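Endo-N-acetyl-beta-D-glucosaminidase (Hypocrea jecorina, PDB 4AC1) catalyses cleavage within the chitobiose core of N-linked glycans and is held responsible for deglycosylating the cellulases of the same fungus. Local coordinates at residues G108-R111 and D112-N116; Q133-D136 and R137-A140; S21-P24 and L25-E28. All coordinates share one frame; numbering follows the deposited sequence.

Contact 1: G108-R111 and D112-N116; sequences GQLR and DAIVN
Arg111 and Asp112, neighbours on one helix, run side by side and point the same way, an example of a salt bridge formed between consecutive residues. Arg111 CB and CG lie beside the following peptide, as the bonding dictates, and the contacts proper begin at NE. Because CG stands opposite the backbone N (chi1 175°) and the chain then folds back at chi3, the guanidinium returns to its own helix. NE reaches Asp112 OD1 through a weak hydrogen bond, CZ follows at 3.8 Å from Asp112 OD1, between the approaches of NE and NH2, and NH2 lies 3.3 Å from the same OD1 and completes the salt bridge. The oxygen sits at the edge of the guanidinium, close to its plane, yet the arginine reaches that oxygen from above the carboxylate, the two planes being turned 57° apart. One face of the guanidinium rests off-centre on Gly108 CA, where a beta carbon would crowd NH2. With an alanine here, Asp112 would probably lose its charged mate and Gly108 the flat group that covers it. The main chain is regular: Asp112 N bonds to Gly108 O at 2.8 Å, and Val115 N to Arg111 O. On the buried side the side chains of Leu110 and Ile114 pass at a slant, Leu110 CG 4.2 Å from Ile114 CD1. Gln109 gives its NE2 to Gly47 O. Helix 100-116 links strand 77-83 to strand 121-125 in a beta-alpha-beta crossover, and Arg111, Ile114 and Val115 all touch Phe146 of helix 132-146, the next helix of the barrel wall, where Ile114 also meets Leu142.

Contact 2: Q133-D136 and R137-A140; sequences QGID and RLIA
Ile135 lays its CG1 branch across the end of Ile139, one turn later, with CG1 3.9 Å from Ile139 CD1. The two side chains meet at a slant, and their first torsions differ: CG1 of Ile135 extends opposite the backbone N (chi1 -168°), whereas CG1 of Ile139 lies beside its own N (chi1 -66°) and bends back over Ile135 O at 3.4 Å. The far methyl of Ile135, CD1, also comes within 4.4 Å of Leu138 CD2, so one isoleucine serves two apolar partners. Both isoleucines press on Leu154 of strand 151-154, which places this side of the helix against the sheet.

Arg137 illustrates how water can tie a side chain to its own helix. Its chain is extended at first and turns at chi3, bringing NE 2.8 Å from a water that lies in the guanidinium plane, at the edge. That water donates in turn to Gly134 O at 2.7 Å, an oxygen already engaged by Leu138 N at 3.0 Å, so two donors grip one carbonyl. NH2 is held elsewhere, by Ser97 O, and the guanidinium makes a cation-pi contact with Phe103 of helix 100-116. Asp136, on another side, has OD1 bonded to Gln132 NE2 and packs on helix 172-179.

Such a helix, with an apolar stripe laid on a strand of the parallel barrel sheet and neighbours flanking it, is characteristic of the beta-alpha-beta units of the TIM barrel found in glycoside hydrolase family 18, here the unit joining strands 121-125 and 151-154.

Contact 3: S21-P24 and L25-E28; sequences SMLP and LITE
The peptide carbonyls of Met22 and Leu23 are approached by nitrogens from above their planes. Leu25 N meets Met22 O at 3.2 Å, 37° out of plane. Ile26 N comes closer to Leu23 O, at 2.9 Å, and stands 51° out of plane. Pro24 differs, since Glu28 N comes to its oxygen at 3.0 Å with a milder tilt. The proline ring sets its CB 4.0 Å from Glu28 CG, and also touches Tyr257 and Trp269. This is a single helical turn opened by a serine cap, set on the way from the first strand of the family 18 barrel, 4-9, to strand 35-42.

Bonds to the third residue dominate the entry, and the bond from Glu28 N back to Pro24 spans four; Thr27 N adds a weak bond to Leu23 O, which thus takes more than one donor. Glu28 already departs from helical backbone angles. Ile26 places CG1 between its backbone N and carbonyl carbon (chi1 60°), and this brings that carbon over Leu23 O, while its CD1 packs on Leu23 CD2 at 4.2 Å. Leu25 turns to the interior and leans on Tyr257 and on Ala272 of helix 270-279; Met22 and Leu23 face helix 62-73, where Glu67 bonds to both Ser21 OG and Met22 N. At the near end the capping bond runs from Leu23 N to Ser21 OG, 3.1 Å long.

In the fold
Contacts 1 and 2 occupy successive helices of the barrel wall, their centres about 17 Å apart, and they meet where Leu110 CD2 packs on Leu138 CD1 at 4.2 Å. Contact 3 lies about 27 Å from contact 1 and, across the chain's centre, about 35 Å from contact 2, centre to centre. Strand 121-125 runs between contacts 1 and 2; Asp125 and Glu127 fall in the DxDxE motif of family 18, so the catalytic site is probably here. Glu127 and Gln189 bind a zinc ion, and the side chain of Ala140 in contact 2 lies about 5 Å from a further one. The side chains of Ile135 and Leu110 remain about 9 and 11 Å from that of Asp125.

Contact 1: G108-R111 and D112-N116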
ATOM      1  N   GLY A 108     -15.362  10.982  -8.710  1.00  7.08           N
ATOM      2  CA  GLY A 108     -16.232  11.493  -7.654  1.00  6.95           C
ATOM      3  C   GLY A 108     -16.576  10.405  -6.649  1.00  6.99           C
ATOM      4  O   GLY A 108     -16.632  10.654  -5.447  1.00  7.64           O
ATOM      5  N   GLN A 109     -16.797   9.190  -7.140  1.00  6.92           N
ATOM      6  CA  GLN A 109     -17.035   8.049  -6.251  1.00  7.86           C
ATOM      7  C   GLN A 109     -15.836   7.760  -5.337  1.00  8.13           C
ATOM      8  O   GLN A 109     -16.004   7.488  -4.142  1.00  7.92           O
ATOM      9  CB  GLN A 109     -17.372   6.797  -7.049  1.00  8.29           C
ATOM     10  CG  GLN A 109     -18.724   6.810  -7.775  1.00  8.94           C
ATOM     11  CD  GLN A 109     -18.987   5.484  -8.460  1.00  9.07           C
ATOM     12  OE1 GLN A 109     -18.060   4.724  -8.725  1.00 10.95           O
ATOM     13  NE2 GLN A 109     -20.246   5.196  -8.750  1.00 10.29           N
ATOM     14  N   LEU A 110     -14.632   7.812  -5.895  1.00  7.69           N
ATOM     15  CA  LEU A 110     -13.420   7.598  -5.097  1.00  7.35           C
ATOM     16  C   LEU A 110     -13.260   8.693  -4.041  1.00  6.98           C
ATOM     17  O   LEU A 110     -13.018   8.402  -2.871  1.00  6.63           O
ATOM     18  CB  LEU A 110     -12.180   7.508  -6.001  1.00  7.17           C
ATOM     19  CG  LEU A 110     -10.826   7.289  -5.311  1.00  7.56           C
ATOM     20  CD1 LEU A 110     -10.787   5.944  -4.567  1.00  9.74           C
ATOM     21  CD2 LEU A 110      -9.680   7.397  -6.315  1.00  6.91           C
ATOM     22  N   ARG A 111     -13.418   9.944  -4.463  1.00  6.84           N
ATOM     23  CA  ARG A 111     -13.345  11.093  -3.567  1.00  7.57           C
ATOM     24  C   ARG A 111     -14.372  10.950  -2.443  1.00  8.06           C
ATOM     25  O   ARG A 111     -14.047  11.135  -1.263  1.00  8.08           O
ATOM     26  CB  ARG A 111     -13.579  12.381  -4.369  1.00  7.55           C
ATOM     27  CG  ARG A 111     -13.649  13.657  -3.544  1.00  9.48           C
ATOM     28  CD  ARG A 111     -14.402  14.780  -4.264  1.00 12.05           C
ATOM     29  NE  ARG A 111     -15.796  14.417  -4.511  1.00 14.14           N
ATOM     30  CZ  ARG A 111     -16.419  14.558  -5.679  1.00 13.08           C
ATOM     31  NH1 ARG A 111     -15.784  15.093  -6.724  1.00 13.05           N
ATOM     32  NH2 ARG A 111     -17.686  14.176  -5.800  1.00 13.88           N
ATOM     33  N   ASP A 112     -15.609  10.611  -2.814  1.00  8.37           N
ATOM     34  CA  ASP A 112     -16.689  10.435  -1.840  1.00  9.22           C
ATOM     35  C   ASP A 112     -16.395   9.337  -0.827  1.00  8.96           C
ATOM     36  O   ASP A 112     -16.742   9.470   0.335  1.00  8.30           O
ATOM     37  CB  ASP A 112     -18.029  10.144  -2.530  1.00 10.03           C
ATOM     38  CG  ASP A 112     -18.620  11.355  -3.234  1.00 13.30           C
ATOM     39  OD1 ASP A 112     -18.112  12.477  -3.049  1.00 13.97           O
ATOM     40  OD2 ASP A 112     -19.612  11.162  -3.969  1.00 16.37           O
ATOM     41  N   ALA A 113     -15.779   8.250  -1.273  1.00  8.44           N
ATOM     42  CA  ALA A 113     -15.449   7.150  -0.369  1.00  8.30           C
ATOM     43  C   ALA A 113     -14.371   7.590   0.619  1.00  7.67           C
ATOM     44  O   ALA A 113     -14.454   7.298   1.820  1.00  8.00           O
ATOM     45  CB  ALA A 113     -15.008   5.937  -1.154  1.00  8.49           C
ATOM     46  N   ILE A 114     -13.366   8.313   0.130  1.00  7.11           N
ATOM     47  CA  ILE A 114     -12.340   8.840   1.006  1.00  7.35           C
ATOM     48  C   ILE A 114     -12.945   9.718   2.120  1.00  7.96           C
ATOM     49  O   ILE A 114     -12.563   9.607   3.297  1.00  7.68           O
ATOM     50  CB  ILE A 114     -11.283   9.617   0.198  1.00  6.62           C
ATOM     51  CG1 ILE A 114     -10.475   8.649  -0.677  1.00  7.37           C
ATOM     52  CG2 ILE A 114     -10.384  10.411   1.130  1.00  6.98           C
ATOM     53  CD1 ILE A 114      -9.754   9.318  -1.825  1.00  7.46           C
ATOM     54  N   VAL A 115     -13.877  10.596   1.750  1.00  8.25           N
ATOM     55  CA  VAL A 115     -14.540  11.477   2.719  1.00  8.39           C
ATOM     56  C   VAL A 115     -15.422  10.655   3.661  1.00  8.36           C
ATOM     57  O   VAL A 115     -15.329  10.808   4.891  1.00  8.88           O
ATOM     58  CB  VAL A 115     -15.387  12.560   2.012  1.00  8.64           C
ATOM     59  CG1 VAL A 115     -16.276  13.304   3.002  1.00 10.63           C
ATOM     60  CG2 VAL A 115     -14.483  13.531   1.279  1.00  9.43           C
ATOM     61  N   ASN A 116     -16.260   9.787   3.095  1.00  8.69           N
ATOM     62  CA  ASN A 116     -17.252   9.063   3.893  1.00  9.31           C
ATOM     63  C   ASN A 116     -16.636   8.103   4.903  1.00  8.93           C
ATOM     64  O   ASN A 116     -17.195   7.892   5.988  1.00  9.06           O
ATOM     65  CB  ASN A 116     -18.252   8.325   3.002  1.00 10.15           C
ATOM     66  CG  ASN A 116     -19.175   9.267   2.242  1.00 11.99           C
ATOM     67  OD1 ASN A 116     -19.461  10.379   2.685  1.00 15.34           O
ATOM     68  ND2 ASN A 116     -19.648   8.817   1.090  1.00 13.85           N
TER

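Contact 2: Q133-D136 and R137-A140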
ATOM      1  N   GLN A 133      -1.111  10.097 -18.920  1.00  7.62           N
ATOM      2  CA  GLN A 133      -2.008  11.216 -18.672  1.00  7.84           C
ATOM      3  C   GLN A 133      -3.011  10.876 -17.560  1.00  6.99           C
ATOM      4  O   GLN A 133      -3.327  11.717 -16.717  1.00  7.21           O
ATOM      5  CB  GLN A 133      -2.758  11.593 -19.947  1.00  8.37           C
ATOM      6  CG  GLN A 133      -3.600  12.844 -19.785  1.00 12.24           C
ATOM      7  CD  GLN A 133      -4.512  13.120 -20.961  1.00 16.53           C
ATOM      8  OE1 GLN A 133      -4.624  12.314 -21.883  1.00 18.75           O
ATOM      9  NE2 GLN A 133      -5.188  14.267 -20.925  1.00 18.52           N
ATOM     10  N   GLY A 134      -3.518   9.648 -17.593  1.00  6.26           N
ATOM     11  CA  GLY A 134      -4.499   9.196 -16.605  1.00  5.95           C
ATOM     12  C   GLY A 134      -3.974   9.164 -15.172  1.00  5.94           C
ATOM     13  O   GLY A 134      -4.612   9.689 -14.252  1.00  6.27           O
ATOM     14  N   ILE A 135      -2.802   8.563 -14.966  1.00  5.68           N
ATOM     15  CA  ILE A 135      -2.249   8.503 -13.609  1.00  6.09           C
ATOM     16  C   ILE A 135      -1.842   9.882 -13.131  1.00  6.14           C
ATOM     17  O   ILE A 135      -2.080  10.235 -11.975  1.00  6.08           O
ATOM     18  CB  ILE A 135      -1.087   7.455 -13.440  1.00  6.88           C
ATOM     19  CG1 ILE A 135      -0.764   7.223 -11.954  1.00  6.61           C
ATOM     20  CG2 ILE A 135       0.163   7.864 -14.221  1.00  6.51           C
ATOM     21  CD1 ILE A 135      -1.953   6.661 -11.148  1.00  7.44           C
ATOM     22  N   ASP A 136      -1.251  10.674 -14.026  1.00  6.11           N
ATOM     23  CA  ASP A 136      -0.847  12.028 -13.654  1.00  6.72           C
ATOM     24  C   ASP A 136      -2.057  12.857 -13.196  1.00  6.35           C
ATOM     25  O   ASP A 136      -1.997  13.560 -12.181  1.00  6.73           O
ATOM     26  CB  ASP A 136      -0.131  12.738 -14.813  1.00  6.22           C
ATOM     27  CG  ASP A 136       1.242  12.140 -15.159  1.00  8.42           C
ATOM     28  OD1 ASP A 136       1.694  11.118 -14.589  1.00  9.44           O
ATOM     29  OD2 ASP A 136       1.893  12.717 -16.061  1.00  7.96           O
ATOM     30  N   ARG A 137      -3.150  12.779 -13.959  1.00  6.86           N
ATOM     31  CA  ARG A 137      -4.379  13.479 -13.623  1.00  7.18           C
ATOM     32  C   ARG A 137      -4.926  13.006 -12.287  1.00  6.16           C
ATOM     33  O   ARG A 137      -5.315  13.817 -11.457  1.00  6.37           O
ATOM     34  CB  ARG A 137      -5.429  13.279 -14.718  1.00  7.44           C
ATOM     35  CG  ARG A 137      -6.812  13.821 -14.354  1.00  9.17           C
ATOM     36  CD  ARG A 137      -7.823  13.679 -15.472  1.00 10.74           C
ATOM     37  NE  ARG A 137      -8.077  12.289 -15.841  1.00 12.00           N
ATOM     38  CZ  ARG A 137      -8.868  11.914 -16.843  1.00 12.75           C
ATOM     39  NH1 ARG A 137      -9.470  12.833 -17.587  1.00 14.74           N
ATOM     40  NH2 ARG A 137      -9.046  10.626 -17.112  1.00 13.40           N
ATOM     41  N   LEU A 138      -4.970  11.696 -12.076  1.00  5.39           N
ATOM     42  CA  LEU A 138      -5.559  11.173 -10.855  1.00  5.47           C
ATOM     43  C   LEU A 138      -4.840  11.680  -9.612  1.00  5.73           C
ATOM     44  O   LEU A 138      -5.469  12.105  -8.648  1.00  6.17           O
ATOM     45  CB  LEU A 138      -5.559   9.649 -10.896  1.00  5.60           C
ATOM     46  CG  LEU A 138      -6.156   8.894  -9.709  1.00  6.05           C
ATOM     47  CD1 LEU A 138      -7.598   9.340  -9.396  1.00  7.07           C
ATOM     48  CD2 LEU A 138      -6.080   7.398  -9.982  1.00  7.15           C
ATOM     49  N   ILE A 139      -3.512  11.613  -9.638  1.00  6.31           N
ATOM     50  CA  ILE A 139      -2.696  12.063  -8.516  1.00  7.12           C
ATOM     51  C   ILE A 139      -2.827  13.568  -8.319  1.00  7.22           C
ATOM     52  O   ILE A 139      -3.023  14.028  -7.201  1.00  7.62           O
ATOM     53  CB  ILE A 139      -1.224  11.667  -8.728  1.00  7.14           C
ATOM     54  CG1 ILE A 139      -1.116  10.142  -8.686  1.00  8.52           C
ATOM     55  CG2 ILE A 139      -0.290  12.348  -7.695  1.00  8.38           C
ATOM     56  CD1 ILE A 139       0.209   9.608  -9.037  1.00 10.95           C
ATOM     57  N   ALA A 140      -2.711  14.338  -9.405  1.00  6.92           N
ATOM     58  CA  ALA A 140      -2.833  15.787  -9.296  1.00  7.11           C
ATOM     59  C   ALA A 140      -4.196  16.236  -8.766  1.00  6.67           C
ATOM     60  O   ALA A 140      -4.286  17.170  -7.968  1.00  7.18           O
ATOM     61  CB  ALA A 140      -2.523  16.465 -10.642  1.00  7.27           C
TER
HETATM   62  O   HOH W   1      -7.269  10.004 -14.431  1.00  9.07           O

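Contact 3: S21-P24 and L25-E28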
ATOM      1  N   SER A  21     -10.092  -8.813  13.682  1.00  6.83           N
ATOM      2  CA  SER A  21      -9.755  -7.553  14.306  1.00  6.94           C
ATOM      3  C   SER A  21      -8.390  -7.068  13.836  1.00  6.69           C
ATOM      4  O   SER A  21      -7.436  -7.859  13.753  1.00  6.56           O
ATOM      5  CB  SER A  21      -9.736  -7.696  15.827  1.00  7.11           C
ATOM      6  OG  SER A  21      -9.493  -6.437  16.422  1.00  7.18           O
ATOM      7  N   MET A  22      -8.303  -5.763  13.556  1.00  6.25           N
ATOM      8  CA  MET A  22      -7.026  -5.120  13.281  1.00  6.32           C
ATOM      9  C   MET A  22      -6.337  -4.639  14.552  1.00  6.05           C
ATOM     10  O   MET A  22      -5.164  -4.260  14.507  1.00  6.79           O
ATOM     11  CB  MET A  22      -7.178  -3.960  12.299  1.00  6.88           C
ATOM     12  CG  MET A  22      -8.065  -2.824  12.802  1.00  5.89           C
ATOM     13  SD  MET A  22      -8.317  -1.501  11.595  1.00  9.18           S
ATOM     14  CE  MET A  22      -9.410  -2.279  10.393  1.00  7.99           C
ATOM     15  N   LEU A  23      -7.043  -4.679  15.681  1.00  6.26           N
ATOM     16  CA  LEU A  23      -6.555  -4.052  16.910  1.00  6.42           C
ATOM     17  C   LEU A  23      -5.326  -4.687  17.578  1.00  6.61           C
ATOM     18  O   LEU A  23      -4.597  -3.972  18.270  1.00  7.01           O
ATOM     19  CB  LEU A  23      -7.683  -3.838  17.935  1.00  6.50           C
ATOM     20  CG  LEU A  23      -8.868  -3.009  17.416  1.00  6.97           C
ATOM     21  CD1 LEU A  23      -9.974  -3.012  18.445  1.00  7.93           C
ATOM     22  CD2 LEU A  23      -8.458  -1.590  17.050  1.00  7.09           C
ATOM     23  N   PRO A  24      -5.071  -6.003  17.369  1.00  6.29           N
ATOM     24  CA  PRO A  24      -3.837  -6.532  17.968  1.00  6.91           C
ATOM     25  C   PRO A  24      -2.584  -5.796  17.505  1.00  7.42           C
ATOM     26  O   PRO A  24      -1.588  -5.777  18.211  1.00  7.02           O
ATOM     27  CB  PRO A  24      -3.821  -7.982  17.493  1.00  6.77           C
ATOM     28  CG  PRO A  24      -5.282  -8.332  17.405  1.00  6.59           C
ATOM     29  CD  PRO A  24      -5.901  -7.090  16.800  1.00  6.39           C
ATOM     30  N   LEU A  25      -2.649  -5.161  16.337  1.00  6.95           N
ATOM     31  CA  LEU A  25      -1.526  -4.385  15.825  1.00  7.40           C
ATOM     32  C   LEU A  25      -1.174  -3.180  16.686  1.00  7.38           C
ATOM     33  O   LEU A  25      -0.052  -2.662  16.592  1.00  7.28           O
ATOM     34  CB  LEU A  25      -1.800  -3.932  14.387  1.00  6.75           C
ATOM     35  CG  LEU A  25      -1.729  -5.051  13.355  1.00  6.84           C
ATOM     36  CD1 LEU A  25      -2.342  -4.593  12.053  1.00  7.66           C
ATOM     37  CD2 LEU A  25      -0.277  -5.511  13.145  1.00  7.05           C
ATOM     38  N   ILE A  26      -2.116  -2.734  17.523  1.00  7.95           N
ATOM     39  CA  ILE A  26      -1.835  -1.648  18.471  1.00  8.76           C
ATOM     40  C   ILE A  26      -1.866  -2.075  19.930  1.00  9.64           C
ATOM     41  O   ILE A  26      -1.413  -1.320  20.792  1.00 11.07           O
ATOM     42  CB  ILE A  26      -2.755  -0.388  18.281  1.00  9.05           C
ATOM     43  CG1 ILE A  26      -4.236  -0.748  18.465  1.00  9.07           C
ATOM     44  CG2 ILE A  26      -2.467   0.289  16.938  1.00  8.83           C
ATOM     45  CD1 ILE A  26      -5.162   0.438  18.708  1.00  9.72           C
ATOM     46  N   THR A  27      -2.400  -3.255  20.224  1.00  9.36           N
ATOM     47  CA  THR A  27      -2.525  -3.693  21.619  0.50  9.37           C
ATOM     48  C   THR A  27      -1.422  -4.653  22.036  1.00  9.58           C
ATOM     49  O   THR A  27      -0.992  -4.638  23.190  1.00 10.09           O
ATOM     50  CB  THR A  27      -3.892  -4.329  21.932  0.50  9.28           C
ATOM     51  OG1 THR A  27      -4.081  -5.488  21.112  0.50  8.05           O
ATOM     52  CG2 THR A  27      -5.032  -3.322  21.724  0.50  9.09           C
ATOM     53  N   GLU A  28      -0.945  -5.480  21.110  1.00  9.10           N
ATOM     54  CA  GLU A  28       0.162  -6.395  21.427  1.00  9.37           C
ATOM     55  C   GLU A  28       1.476  -5.626  21.559  1.00  9.69           C
ATOM     56  O   GLU A  28       1.672  -4.606  20.904  1.00  9.54           O
ATOM     57  CB  GLU A  28       0.268  -7.515  20.393  1.00  8.92           C
ATOM     58  CG  GLU A  28      -0.961  -8.413  20.292  1.00 10.60           C
ATOM     59  CD  GLU A  28      -1.105  -9.368  21.460  1.00 12.86           C
ATOM     60  OE1 GLU A  28      -0.077  -9.757  22.051  1.00 13.34           O
ATOM     61  OE2 GLU A  28      -2.254  -9.733  21.778  1.00 15.10           O
TER